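Local coordinates for protein kallistatin (Homo sapiens, PDB 6F4V) that inhibits tissue kallikrein as a serpin, forming a stable equimolar complex with the enzyme and being cleaved at its reactive site, at residues L135-V140 / I148-S153; L163-Y168 / A333-A338. All blocks are in the same frame, centred on the assembly; numbering follows the deposited sequence.

How the interactions relate
Both interactions are buried, but they work on different levels of the serpin fold. Interaction 2 lies deep in the main sheet, where strands 159-172 and 328-340 join through regular backbone hydrogen bonds. Interaction 1 lies farther from the centre of the chain, where helix 129-143 meets the loop that follows it, and a single asparagine side chain with two waters does the polar work. The two touch: Ile136 packs on Val164, Val140 and Leu151 on Ala334, and Val152 on Ser336, which makes the helix and loop a lid on one face of this strand pair. The example contrasts repetitive backbone pairing in a sheet with one-off side-chain recognition of an irregular loop.

Interaction 1: residues L135-V140 / I148-S153; sequences LINDHV and IVDLVS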
loop_
_atom_site.group_PDB
_atom_site.type_symbol
_atom_site.label_atom_id
_atom_site.label_comp_id
_atom_site.label_asym_id
_atom_site.label_seq_id
_atom_site.Cartn_x
_atom_site.Cartn_y
_atom_site.Cartn_z
ATOM N N LEU A 135 14.756 -10.021 15.145
ATOM C CA LEU A 135 14.998 -10.779 13.909
ATOM C C LEU A 135 14.012 -10.381 12.784
ATOM O O LEU A 135 14.419 -10.141 11.647
ATOM C CB LEU A 135 14.911 -12.286 14.170
ATOM C CG LEU A 135 15.112 -13.220 12.966
ATOM C CD1 LEU A 135 16.580 -13.307 12.537
ATOM C CD2 LEU A 135 14.539 -14.603 13.250
ATOM N N ILE A 136 12.727 -10.323 13.120
ATOM C CA ILE A 136 11.685 -9.980 12.135
ATOM C C ILE A 136 11.851 -8.542 11.699
ATOM O O ILE A 136 11.879 -8.252 10.500
ATOM C CB ILE A 136 10.253 -10.183 12.680
ATOM C CG1 ILE A 136 10.010 -11.652 13.036
ATOM C CG2 ILE A 136 9.227 -9.699 11.648
ATOM C CD1 ILE A 136 8.734 -11.904 13.811
ATOM N N ASN A 137 12.000 -7.640 12.664
ATOM C CA ASN A 137 12.084 -6.231 12.345
ATOM C C ASN A 137 13.328 -5.832 11.574
ATOM O O ASN A 137 13.238 -4.980 10.668
ATOM C CB ASN A 137 11.878 -5.358 13.577
ATOM C CG ASN A 137 10.430 -5.367 14.050
ATOM O OD1 ASN A 137 9.528 -5.807 13.323
ATOM N ND2 ASN A 137 10.198 -4.899 15.262
ATOM N N ASP A 138 14.466 -6.452 11.891
ATOM C CA ASP A 138 15.694 -6.229 11.127
ATOM C C ASP A 138 15.546 -6.704 9.692
ATOM O O ASP A 138 16.043 -6.057 8.798
ATOM C CB ASP A 138 16.903 -6.964 11.741
ATOM C CG ASP A 138 17.408 -6.339 13.042
ATOM O OD1 ASP A 138 17.078 -5.180 13.389
ATOM O OD2 ASP A 138 18.167 -7.050 13.734
ATOM N N HIS A 139 14.916 -7.857 9.478
ATOM C CA HIS A 139 14.671 -8.377 8.121
ATOM C C HIS A 139 13.836 -7.393 7.297
ATOM O O HIS A 139 14.221 -7.011 6.185
ATOM C CB HIS A 139 13.987 -9.745 8.174
ATOM C CG HIS A 139 13.636 -10.307 6.827
ATOM N ND1 HIS A 139 14.591 -10.705 5.918
ATOM C CD2 HIS A 139 12.438 -10.562 6.245
ATOM C CE1 HIS A 139 14.002 -11.152 4.822
ATOM N NE2 HIS A 139 12.694 -11.087 4.998
ATOM N N VAL A 140 12.733 -6.929 7.870
ATOM C CA VAL A 140 11.884 -5.960 7.182
ATOM C C VAL A 140 12.631 -4.638 6.906
ATOM O O VAL A 140 12.537 -4.064 5.800
ATOM C CB VAL A 140 10.559 -5.738 7.961
ATOM C CG1 VAL A 140 9.760 -4.585 7.355
ATOM C CG2 VAL A 140 9.737 -7.031 7.985
ATOM N N ILE A 148 11.171 0.942 6.742
ATOM C CA ILE A 148 10.195 0.363 7.676
ATOM C C ILE A 148 10.907 -0.251 8.877
ATOM O O ILE A 148 11.463 -1.343 8.795
ATOM C CB ILE A 148 9.265 -0.670 7.016
ATOM C CG1 ILE A 148 8.622 -0.092 5.752
ATOM C CG2 ILE A 148 8.237 -1.125 8.046
ATOM C CD1 ILE A 148 7.837 1.193 5.933
ATOM N N VAL A 149 10.835 0.480 9.980
ATOM C CA VAL A 149 11.483 0.172 11.258
ATOM C C VAL A 149 10.381 -0.227 12.268
ATOM O O VAL A 149 9.297 0.377 12.307
ATOM C CB VAL A 149 12.245 1.438 11.774
ATOM C CG1 VAL A 149 13.145 1.119 12.970
ATOM C CG2 VAL A 149 13.130 2.021 10.665
ATOM N N ASP A 150 10.671 -1.234 13.070
ATOM C CA ASP A 150 9.802 -1.693 14.144
ATOM C C ASP A 150 8.396 -2.081 13.647
ATOM O O ASP A 150 7.377 -1.693 14.224
ATOM C CB ASP A 150 9.775 -0.669 15.304
ATOM C CG ASP A 150 11.193 -0.376 15.883
ATOM O OD1 ASP A 150 12.089 -1.272 15.872
ATOM O OD2 ASP A 150 11.407 0.773 16.349
ATOM N N LEU A 151 8.346 -2.843 12.557
ATOM C CA LEU A 151 7.062 -3.276 12.016
ATOM C C LEU A 151 6.231 -3.973 13.099
ATOM O O LEU A 151 5.075 -3.610 13.349
ATOM C CB LEU A 151 7.232 -4.221 10.834
ATOM C CG LEU A 151 5.928 -4.849 10.314
ATOM C CD1 LEU A 151 4.945 -3.770 9.852
ATOM C CD2 LEU A 151 6.189 -5.875 9.235
ATOM N N VAL A 152 6.827 -4.999 13.695
ATOM C CA VAL A 152 6.167 -5.765 14.737
ATOM C C VAL A 152 6.449 -5.060 16.079
ATOM O O VAL A 152 7.546 -5.182 16.625
ATOM C CB VAL A 152 6.663 -7.221 14.730
ATOM C CG1 VAL A 152 6.037 -8.009 15.873
ATOM C CG2 VAL A 152 6.342 -7.867 13.401
ATOM N N SER A 153 5.462 -4.315 16.574
ATOM C CA SER A 153 5.596 -3.527 17.819
ATOM C C SER A 153 5.178 -4.271 19.099
ATOM O O SER A 153 5.437 -3.770 20.189
ATOM C CB SER A 153 4.788 -2.238 17.698
ATOM O OG SER A 153 3.469 -2.537 17.280
HETATM O O HOH W 1 10.783 -3.278 10.514
HETATM O O HOH W 2 12.202 -3.720 16.763
#
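Asn137 on helix 129-143 faces the bend at Asp150, their CA atoms 5.4 Å apart, and the loop reaches this bend with Asp150 in a left-handed conformation. With CG anti to its carbonyl carbon (chi1 -72°), the Asn137 side chain extends across to the loop and grips Val152 by both backbone groups. OD1 accepts from Val152 N at 2.8 Å in a nearly straight bond (167°), and ND2 donates to Val152 O at 3.0 Å. That oxygen lies in the amide plane of Asn137, although ND2 stands above the carbonyl plane of Val152. In serpin terms the helix is helix F, and the loop is the connection that runs back over the main sheet toward strand 159-172. An alanine in place of Asn137 would probably leave the N-H and C=O of Val152 without these partners and the loop freer to shift. Water 2 links ND2 to Asp150 OD1, while water 1 bridges Asn137 O, Ile148 O and Leu151 N. Apolar contacts flank the amide: Ile136 CG2 touches Val152 CG2 at 3.8 Å, and the two methyls of Val140 divide their work, CG1 against Ile148 CG2 and CG2 against Leu151 CD2 (3.9 Å).

Interaction 2: residues L163-Y168 / A333-A338; sequences LVNYIY and AATSFA
Asn165 pairs with Thr335 at the middle of two strands that run antiparallel, their segment axes 4.6 Å apart at an angle of 175°. Asn165 N donates to Thr335 O at 2.9 Å, in the plane of that carbonyl, and Thr335 N returns a bond to Asn165 O; the hydrogen-bonded pairs Leu163–Phe337 and Ile167–Ala333 repeat the scheme to either side. From CB, the Asn165 side chain leaves on the face carrying Leu163 and Ile167. CG takes the place between the backbone N and the carbonyl carbon (chi1 77°), which brings the amide alongside Thr335. There OD1 lies 3.7 Å from Thr335 CB and accepts a hydrogen bond from Ser35 OG; the other tip atom, ND2, is also hydrogen-bonded outside the pair. Thr335 OG1 bonds to Ser35 OG as well and to His318 ND1, a buried polar cluster consistent with the shutter region of other serpins. On the opposite face, Tyr166 CB meets Ala334 CB at 4.1 Å. Strand 328-340 fits the reactive-centre loop inserted as an extra strand, as in cleaved serpins. It is flanked by strand 312-324, and strand 159-172 by strand 89-100; helix 33-44 backs the Asn165 face, while helix 129-143 and its following loop pack on the other.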
loop_
_atom_site.group_PDB
_atom_site.type_symbol
_atom_site.label_atom_id
_atom_site.label_comp_id
_atom_site.label_asym_id
_atom_site.label_seq_id
_atom_site.Cartn_x
_atom_site.Cartn_y
_atom_site.Cartn_z
ATOM N N LEU A 163 3.810 -14.154 9.721
ATOM C CA LEU A 163 3.884 -13.926 8.294
ATOM C C LEU A 163 4.228 -12.468 8.082
ATOM O O LEU A 163 3.696 -11.596 8.765
ATOM C CB LEU A 163 2.528 -14.237 7.697
ATOM C CG LEU A 163 2.261 -14.005 6.238
ATOM C CD1 LEU A 163 1.224 -15.044 5.771
ATOM C CD2 LEU A 163 1.809 -12.584 5.917
ATOM N N VAL A 164 5.120 -12.198 7.136
ATOM C CA VAL A 164 5.384 -10.838 6.728
ATOM C C VAL A 164 5.515 -10.711 5.231
ATOM O O VAL A 164 5.925 -11.648 4.520
ATOM C CB VAL A 164 6.624 -10.199 7.399
ATOM C CG1 VAL A 164 6.593 -10.392 8.892
ATOM C CG2 VAL A 164 7.915 -10.746 6.833
ATOM N N ASN A 165 5.166 -9.535 4.735
ATOM C CA ASN A 165 5.656 -9.166 3.428
ATOM C C ASN A 165 6.063 -7.729 3.398
ATOM O O ASN A 165 5.812 -6.983 4.344
ATOM C CB ASN A 165 4.657 -9.507 2.354
ATOM C CG ASN A 165 3.513 -8.554 2.270
ATOM O OD1 ASN A 165 3.554 -7.467 2.804
ATOM N ND2 ASN A 165 2.474 -8.962 1.559
ATOM N N TYR A 166 6.720 -7.352 2.324
ATOM C CA TYR A 166 7.204 -5.973 2.192
ATOM C C TYR A 166 7.171 -5.589 0.720
ATOM O O TYR A 166 7.179 -6.464 -0.180
ATOM C CB TYR A 166 8.628 -5.832 2.775
ATOM C CG TYR A 166 9.603 -6.628 1.956
ATOM C CD1 TYR A 166 10.199 -6.074 0.806
ATOM C CD2 TYR A 166 9.886 -7.956 2.280
ATOM C CE1 TYR A 166 11.061 -6.827 0.014
ATOM C CE2 TYR A 166 10.748 -8.700 1.508
ATOM C CZ TYR A 166 11.343 -8.136 0.390
ATOM O OH TYR A 166 12.184 -8.907 -0.389
ATOM N N ILE A 167 7.153 -4.284 0.496
ATOM C CA ILE A 167 7.274 -3.695 -0.806
ATOM C C ILE A 167 8.209 -2.511 -0.649
ATOM O O ILE A 167 8.129 -1.759 0.314
ATOM C CB ILE A 167 5.898 -3.293 -1.407
ATOM C CG1 ILE A 167 6.065 -2.598 -2.766
ATOM C CG2 ILE A 167 5.092 -2.416 -0.449
ATOM C CD1 ILE A 167 4.779 -2.449 -3.567
ATOM N N TYR A 168 9.114 -2.395 -1.610
ATOM C CA TYR A 168 10.039 -1.296 -1.713
ATOM C C TYR A 168 9.958 -0.761 -3.138
ATOM O O TYR A 168 10.033 -1.541 -4.094
ATOM C CB TYR A 168 11.460 -1.720 -1.383
ATOM C CG TYR A 168 12.378 -0.518 -1.445
ATOM C CD1 TYR A 168 12.408 0.409 -0.415
ATOM C CD2 TYR A 168 13.154 -0.261 -2.574
ATOM C CE1 TYR A 168 13.212 1.545 -0.486
ATOM C CE2 TYR A 168 13.965 0.880 -2.658
ATOM C CZ TYR A 168 13.999 1.769 -1.609
ATOM O OH TYR A 168 14.784 2.914 -1.652
ATOM N N ALA A 333 6.634 -0.227 2.364
ATOM C CA ALA A 333 5.618 -0.716 3.285
ATOM C C ALA A 333 5.869 -2.152 3.646
ATOM O O ALA A 333 6.577 -2.887 2.952
ATOM C CB ALA A 333 4.220 -0.551 2.703
ATOM N N ALA A 334 5.286 -2.557 4.761
ATOM C CA ALA A 334 5.296 -3.941 5.149
ATOM C C ALA A 334 4.084 -4.290 5.987
ATOM O O ALA A 334 3.488 -3.422 6.608
ATOM C CB ALA A 334 6.577 -4.237 5.907
ATOM N N THR A 335 3.747 -5.576 5.991
ATOM C CA THR A 335 2.588 -6.101 6.715
ATOM C C THR A 335 3.027 -7.333 7.462
ATOM O O THR A 335 3.727 -8.173 6.902
ATOM C CB THR A 335 1.478 -6.517 5.712
ATOM O OG1 THR A 335 1.114 -5.395 4.917
ATOM C CG2 THR A 335 0.245 -7.059 6.423
ATOM N N SER A 336 2.632 -7.430 8.729
ATOM C CA SER A 336 2.833 -8.629 9.524
ATOM C C SER A 336 1.490 -9.268 9.893
ATOM O O SER A 336 0.460 -8.578 9.983
ATOM C CB SER A 336 3.602 -8.303 10.798
ATOM O OG SER A 336 2.812 -7.570 11.699
ATOM N N PHE A 337 1.526 -10.571 10.137
ATOM C CA PHE A 337 0.379 -11.291 10.687
ATOM C C PHE A 337 0.882 -12.408 11.590
ATOM O O PHE A 337 1.531 -13.323 11.106
ATOM C CB PHE A 337 -0.489 -11.882 9.585
ATOM C CG PHE A 337 -1.834 -12.321 10.066
ATOM C CD1 PHE A 337 -2.028 -13.546 10.691
ATOM C CD2 PHE A 337 -2.901 -11.480 9.946
ATOM C CE1 PHE A 337 -3.305 -13.893 11.148
ATOM C CE2 PHE A 337 -4.155 -11.834 10.391
ATOM C CZ PHE A 337 -4.355 -13.029 11.000
ATOM N N ALA A 338 0.540 -12.334 12.878
ATOM C CA ALA A 338 0.995 -13.282 13.876
ATOM C C ALA A 338 -0.136 -14.253 14.209
ATOM O O ALA A 338 -1.318 -13.871 14.259
ATOM C CB ALA A 338 1.472 -12.541 15.117
#